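Local structure of arginine decarboxylase, A207R protein (Paramecium bursaria Chlorella virus 1, 2NVA) at residues A197-E200 against A201-V204. The protein is a pyridoxal 5'-phosphate-dependent decarboxylase that converts arginine to agmatine, a viral member of the eukaryotic ornithine decarboxylase-like family. Residues are numbered along the deposited sequence; the frame is centred on the assembly and turned at random.
Sequences AFNE and AISV
Ala201 N donates to the carbonyl O of Ala197, 3.0 Å away, the first of four successive i to i+4 bonds that tie 197-200 to 201-204 near the end of helix 184-204. Its methyl, Ala201 CB, rests 3.4 Å from Phe198 O on the buried flank of the helix.

Ile202 makes the one apolar side-chain pair between the two segments. While its N bonds to Phe198 O, Ile202 CG1, set beside its own backbone N and anti to the carbonyl carbon (chi1 -69°), runs back over that same Phe198 O at 3.5 Å. Ile202 CD1 then reaches the Phe198 ring obliquely, 3.9 Å from Phe198 CD2. The ring can meet it because Phe198 swings CG beside its carbonyl carbon (chi1 -152°); Phe242 packs edge-to-face with this ring, and Pro208 of the following loop touches both side chains.

Ser203 N bonds to Asn199 O over 3.1 Å, approaching from above the carbonyl plane, 35° out of it, so at the acceptor end it is less well aligned than the other three. The hydroxyl OG hydrogen-bonds to Arg157 NH1, the same nitrogen that forms a salt bridge with Glu200 OE2; one guanidinium thus joins side chains three residues apart along the helix.

Val204 closes the series, its N 2.9 Å from Glu200 O, with Val204 CG2 lying alongside that Glu200 O at 3.3 Å. Its side chain also meets Arg157, Glu161 and Lys164, so this flank packs on helix 156-165. These residues end the helix that links parallel strand 170-174 to strand 210-212 in the beta-alpha-beta unit of the TIM barrel.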
# COMPACT_ATOMS: atom_id res chain seq x y z
N ALA A 197 5.74 30.34 20.09
CA ALA A 197 7.01 29.62 19.96
C ALA A 197 8.13 30.51 19.38
O ALA A 197 9.29 30.43 19.80
CB ALA A 197 6.82 28.36 19.11
N PHE A 198 7.77 31.35 18.42
CA PHE A 198 8.67 32.32 17.81
C PHE A 198 9.26 33.21 18.90
O PHE A 198 10.49 33.46 18.94
CB PHE A 198 7.84 33.17 16.85
CG PHE A 198 8.60 33.74 15.70
CD1 PHE A 198 8.77 33.01 14.52
CD2 PHE A 198 9.08 35.06 15.76
CE1 PHE A 198 9.44 33.55 13.44
CE2 PHE A 198 9.75 35.62 14.67
CZ PHE A 198 9.92 34.84 13.50
N ASN A 199 8.40 33.66 19.81
CA ASN A 199 8.79 34.52 20.93
C ASN A 199 9.69 33.82 21.96
O ASN A 199 10.54 34.47 22.57
CB ASN A 199 7.56 35.17 21.60
CG ASN A 199 6.88 36.21 20.70
OD1 ASN A 199 7.47 36.72 19.74
ND2 ASN A 199 5.64 36.52 21.02
N GLU A 200 9.49 32.51 22.15
CA GLU A 200 10.38 31.71 22.99
C GLU A 200 11.76 31.59 22.36
O GLU A 200 12.77 31.68 23.07
CB GLU A 200 9.81 30.30 23.20
CG GLU A 200 8.62 30.25 24.11
CD GLU A 200 8.99 30.21 25.59
OE1 GLU A 200 8.15 29.69 26.37
OE2 GLU A 200 10.09 30.66 25.99
N ALA A 201 11.80 31.40 21.04
CA ALA A 201 13.06 31.30 20.31
C ALA A 201 13.88 32.58 20.41
O ALA A 201 15.09 32.54 20.62
CB ALA A 201 12.81 30.92 18.83
N ILE A 202 13.20 33.72 20.28
CA ILE A 202 13.86 35.03 20.45
C ILE A 202 14.40 35.15 21.89
O ILE A 202 15.54 35.61 22.10
CB ILE A 202 12.90 36.19 20.09
CG1 ILE A 202 12.65 36.20 18.58
CG2 ILE A 202 13.48 37.56 20.53
CD1 ILE A 202 11.44 37.00 18.15
N SER A 203 13.60 34.71 22.86
CA SER A 203 13.97 34.75 24.27
C SER A 203 15.24 33.95 24.57
O SER A 203 16.08 34.37 25.36
CB SER A 203 12.80 34.26 25.15
OG SER A 203 13.15 34.35 26.53
N VAL A 204 15.36 32.80 23.92
CA VAL A 204 16.52 31.91 24.04
C VAL A 204 17.77 32.50 23.38
O VAL A 204 18.90 32.22 23.81
CB VAL A 204 16.15 30.48 23.50
CG1 VAL A 204 17.38 29.61 23.27
CG2 VAL A 204 15.18 29.80 24.44